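PDB 1UB7: 3-oxoacyl-[acyl-carrier protein] synthase from Thermus thermophilus, which probably catalyses the first condensation of fatty acid synthesis, joining an acetyl group from acetyl-CoA to two carbons of malonyl-ACP. Local coordinates for residues Q119-A122 and L123-G127; M222-A225 and T226-I230. All coordinates share one frame; numbering follows the deposited sequence.

Contact 1 of 2, residues Q119-A122 and L123-G127; sequences QAHA and LVEAG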
loop_
_atom_site.group_PDB
_atom_site.type_symbol
_atom_site.label_atom_id
_atom_site.label_comp_id
_atom_site.label_asym_id
_atom_site.label_seq_id
_atom_site.Cartn_x
_atom_site.Cartn_y
_atom_site.Cartn_z
ATOM N N GLN A 119 -2.651 9.004 -5.658
ATOM C CA GLN A 119 -3.621 7.914 -5.752
ATOM C C GLN A 119 -5.033 8.388 -5.402
ATOM O O GLN A 119 -6.020 7.958 -6.019
ATOM C CB GLN A 119 -3.224 6.756 -4.833
ATOM C CG GLN A 119 -2.516 5.619 -5.552
ATOM C CD GLN A 119 -3.415 4.860 -6.543
ATOM O OE1 GLN A 119 -2.914 4.074 -7.339
ATOM N NE2 GLN A 119 -4.739 5.083 -6.486
ATOM N N ALA A 120 -5.125 9.270 -4.410
ATOM C CA ALA A 120 -6.407 9.805 -3.988
ATOM C C ALA A 120 -6.991 10.616 -5.125
ATOM O O ALA A 120 -8.180 10.494 -5.450
ATOM C CB ALA A 120 -6.236 10.658 -2.782
ATOM N N HIS A 121 -6.140 11.432 -5.734
ATOM C CA HIS A 121 -6.529 12.258 -6.869
ATOM C C HIS A 121 -7.145 11.373 -7.973
ATOM O O HIS A 121 -8.251 11.647 -8.462
ATOM C CB HIS A 121 -5.296 12.989 -7.412
ATOM C CG HIS A 121 -5.523 13.675 -8.728
ATOM N ND1 HIS A 121 -6.246 14.845 -8.848
ATOM C CD2 HIS A 121 -5.137 13.344 -9.985
ATOM C CE1 HIS A 121 -6.295 15.203 -10.120
ATOM N NE2 HIS A 121 -5.632 14.308 -10.832
ATOM N N ALA A 122 -6.428 10.315 -8.352
ATOM C CA ALA A 122 -6.883 9.397 -9.397
ATOM C C ALA A 122 -8.237 8.799 -9.048
ATOM O O ALA A 122 -9.137 8.748 -9.891
ATOM C CB ALA A 122 -5.875 8.304 -9.592
ATOM N N LEU A 123 -8.376 8.343 -7.805
ATOM C CA LEU A 123 -9.634 7.779 -7.330
ATOM C C LEU A 123 -10.795 8.769 -7.479
ATOM O O LEU A 123 -11.865 8.412 -7.974
ATOM C CB LEU A 123 -9.522 7.375 -5.857
ATOM C CG LEU A 123 -8.575 6.239 -5.481
ATOM C CD1 LEU A 123 -8.674 5.970 -3.959
ATOM C CD2 LEU A 123 -8.940 4.975 -6.276
ATOM N N VAL A 124 -10.594 10.007 -7.031
ATOM C CA VAL A 124 -11.641 11.025 -7.137
ATOM C C VAL A 124 -11.955 11.347 -8.611
ATOM O O VAL A 124 -13.119 11.408 -9.010
ATOM C CB VAL A 124 -11.228 12.329 -6.424
ATOM C CG1 VAL A 124 -12.282 13.411 -6.666
ATOM C CG2 VAL A 124 -11.053 12.079 -4.938
ATOM N N GLU A 125 -10.906 11.548 -9.404
ATOM C CA GLU A 125 -11.046 11.867 -10.809
ATOM C C GLU A 125 -11.663 10.748 -11.639
ATOM O O GLU A 125 -12.394 11.033 -12.591
ATOM C CB GLU A 125 -9.689 12.258 -11.401
ATOM C CG GLU A 125 -9.102 13.546 -10.826
ATOM C CD GLU A 125 -10.038 14.732 -10.992
ATOM O OE1 GLU A 125 -10.522 14.932 -12.124
ATOM O OE2 GLU A 125 -10.288 15.458 -10.001
ATOM N N ALA A 126 -11.372 9.489 -11.291
ATOM C CA ALA A 126 -11.921 8.358 -12.036
ATOM C C ALA A 126 -13.286 8.029 -11.480
ATOM O O ALA A 126 -13.964 7.121 -11.950
ATOM C CB ALA A 126 -11.008 7.138 -11.939
ATOM N N GLY A 127 -13.686 8.773 -10.461
ATOM C CA GLY A 127 -14.987 8.547 -9.884
ATOM C C GLY A 127 -15.119 7.315 -9.026
ATOM O O GLY A 127 -16.244 6.880 -8.763
#

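Contact 2 of 2, residues M222-A225 and T226-I230; sequences MNTA and TLEAI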
loop_
_atom_site.group_PDB
_atom_site.type_symbol
_atom_site.label_atom_id
_atom_site.label_comp_id
_atom_site.label_asym_id
_atom_site.label_seq_id
_atom_site.Cartn_x
_atom_site.Cartn_y
_atom_site.Cartn_z
ATOM N N MET A 222 15.263 15.861 -5.396
ATOM C CA MET A 222 14.417 16.950 -4.923
ATOM C C MET A 222 14.372 18.092 -5.925
ATOM O O MET A 222 13.310 18.650 -6.207
ATOM C CB MET A 222 14.918 17.478 -3.580
ATOM C CG MET A 222 14.306 16.797 -2.377
ATOM S SD MET A 222 14.972 17.442 -0.839
ATOM C CE MET A 222 14.332 19.152 -0.858
ATOM N N ASN A 223 15.533 18.422 -6.479
ATOM C CA ASN A 223 15.624 19.510 -7.430
ATOM C C ASN A 223 14.969 19.245 -8.788
ATOM O O ASN A 223 14.163 20.059 -9.259
ATOM C CB ASN A 223 17.086 19.902 -7.611
ATOM C CG ASN A 223 17.239 21.335 -8.054
ATOM O OD1 ASN A 223 17.124 21.650 -9.241
ATOM N ND2 ASN A 223 17.468 22.224 -7.092
ATOM N N THR A 224 15.309 18.118 -9.414
ATOM C CA THR A 224 14.742 17.757 -10.724
ATOM C C THR A 224 13.221 17.672 -10.644
ATOM O O THR A 224 12.497 18.331 -11.402
ATOM C CB THR A 224 15.268 16.380 -11.217
ATOM O OG1 THR A 224 16.694 16.421 -11.332
ATOM C CG2 THR A 224 14.663 16.022 -12.582
ATOM N N ALA A 225 12.757 16.848 -9.710
ATOM C CA ALA A 225 11.333 16.629 -9.483
ATOM C C ALA A 225 10.592 17.942 -9.338
ATOM O O ALA A 225 9.586 18.182 -10.016
ATOM C CB ALA A 225 11.133 15.784 -8.229
ATOM N N THR A 226 11.104 18.789 -8.450
ATOM C CA THR A 226 10.497 20.083 -8.184
ATOM C C THR A 226 10.291 20.879 -9.459
ATOM O O THR A 226 9.185 21.359 -9.730
ATOM C CB THR A 226 11.361 20.912 -7.230
ATOM O OG1 THR A 226 11.638 20.153 -6.046
ATOM C CG2 THR A 226 10.630 22.190 -6.843
ATOM N N LEU A 227 11.352 21.020 -10.247
ATOM C CA LEU A 227 11.243 21.778 -11.488
ATOM C C LEU A 227 10.305 21.095 -12.477
ATOM O O LEU A 227 9.490 21.756 -13.138
ATOM C CB LEU A 227 12.626 21.979 -12.111
ATOM C CG LEU A 227 13.463 23.000 -11.336
ATOM C CD1 LEU A 227 14.903 23.032 -11.833
ATOM C CD2 LEU A 227 12.806 24.364 -11.473
ATOM N N GLU A 228 10.418 19.769 -12.554
ATOM C CA GLU A 228 9.594 18.964 -13.447
ATOM C C GLU A 228 8.127 19.179 -13.091
ATOM O O GLU A 228 7.282 19.415 -13.960
ATOM C CB GLU A 228 9.963 17.496 -13.282
ATOM C CG GLU A 228 9.576 16.613 -14.441
ATOM C CD GLU A 228 9.896 15.157 -14.168
ATOM O OE1 GLU A 228 10.929 14.892 -13.508
ATOM O OE2 GLU A 228 9.123 14.284 -14.617
ATOM N N ALA A 229 7.833 19.105 -11.799
ATOM C CA ALA A 229 6.475 19.308 -11.320
ATOM C C ALA A 229 5.998 20.724 -11.623
ATOM O O ALA A 229 4.928 20.920 -12.214
ATOM C CB ALA A 229 6.406 19.049 -9.836
ATOM N N ILE A 230 6.787 21.720 -11.223
ATOM C CA ILE A 230 6.385 23.104 -11.477
ATOM C C ILE A 230 6.158 23.255 -12.977
ATOM O O ILE A 230 5.150 23.830 -13.435
ATOM C CB ILE A 230 7.459 24.101 -11.003
ATOM C CG1 ILE A 230 7.655 23.970 -9.486
ATOM C CG2 ILE A 230 7.028 25.523 -11.345
ATOM C CD1 ILE A 230 8.982 24.507 -8.971
#

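Contact 1 of 2, residues Q119-A122 and L123-G127
H121 and E125 meet one turn apart at the C-terminal end of helix 112-125, which closes in a Schellman motif at G127. Four backbone bonds hold this last turn: L123 N to Q119 O, V124 N to A120 O, E125 N to H121 O and A126 N to A122 O (2.7 Å), the last less straight at its hydrogen than the other three. Beyond them G127 turns out of the helix with a positive phi of 75°, and its N reaches back to V124 O at 3.1 Å.

The side-chain contact is a CH-pi interaction. CG of E125 lies over one face of the H121 imidazole, 3.6 Å from the ring centroid and displaced toward the rim where CE1 sits. Setting CG of H121 anti to its amide nitrogen (chi1 170°) carries the ring along the helix to this methylene, while the bend of E125 at chi2 folds its carboxylate back near the ring, the two planes 20° apart. S2 ties the pair together, its OG bonded to H121 ND1 and its N to E125 OE2, and F176 also meets the imidazole. With an alanine at H121, S2 OG is likely to lose its imidazole partner and the methylene of E125 the ring face it lies against, leaving the carboxylate to the bond from S2 N.

Apolar and amide groups fill the neighbouring side of the helix. A120, L123 and V124 pack on V132 of strand 131-138, whereas Q119 and L123 lie at the dimer interface, where Q119 OE1 is hydrogen-bonded to Y104 OH of the second subunit and Q119 packs on L123 of that subunit. Within the turn, Q119 NE2 stands 4.1 Å from L123 CG.

Contact 2 of 2, residues M222-A225 and T226-I230
A turn of the long helix 211-233 brings N223 beside L227 and T224 beside E228. Successive carbonyls of the turn receive amides four residues on: N223 O takes L227 N, T224 O takes E228 N, and A225 O takes A229 N at 2.7 Å.

N223 and L227 lie alongside one another and point the same way, with N223 OD1 3.7 Å from the methyl CD1 of L227. This is a van der Waals contact between an amide oxygen and a methyl group; the ND2 end of N223 makes a weak hydrogen bond to R259 O, and L260 packs against both side chains.

In the thiolase-like fold of this enzyme the helix lies against the sheet that contains strands 242-245, 300-307 and 311-318. T226 and I230 face F243 and L302, while A225 and A229 are small enough to sit close on A314. At the M222 end the helix comes near the predicted active site, the side chain of M222 being about 6 Å from that of H246.

T224 and E228 make a looser pair. T224 OG1 turns back beside its own backbone N (chi1 -60°) and bonds to R220 O, one turn earlier. That leaves the methyl CG2 facing E228, whose extended chain brings OE1 to 4.0 Å from it.

Along the chain, contact 1 is complete before contact 2 begins, so the two neither nest nor cross. Each joins adjoining segments and closes just a helical turn. Contact 1 ends the helix that connects strand 102-107 to strand 131-138 in the chain, and it also faces the second subunit. Contact 2 lies in the helix that precedes strand 242-245 and packs on the sheet that holds strands 242-245 and 300-307, with no other chain touching it. The centres of contact 1 and contact 2 are about 23 Å apart, and the two do not touch. Strand 172-180 nevertheless reaches both, through F176 at contact 1 and through S175, whose OG is hydrogen-bonded to A229 O, at contact 2.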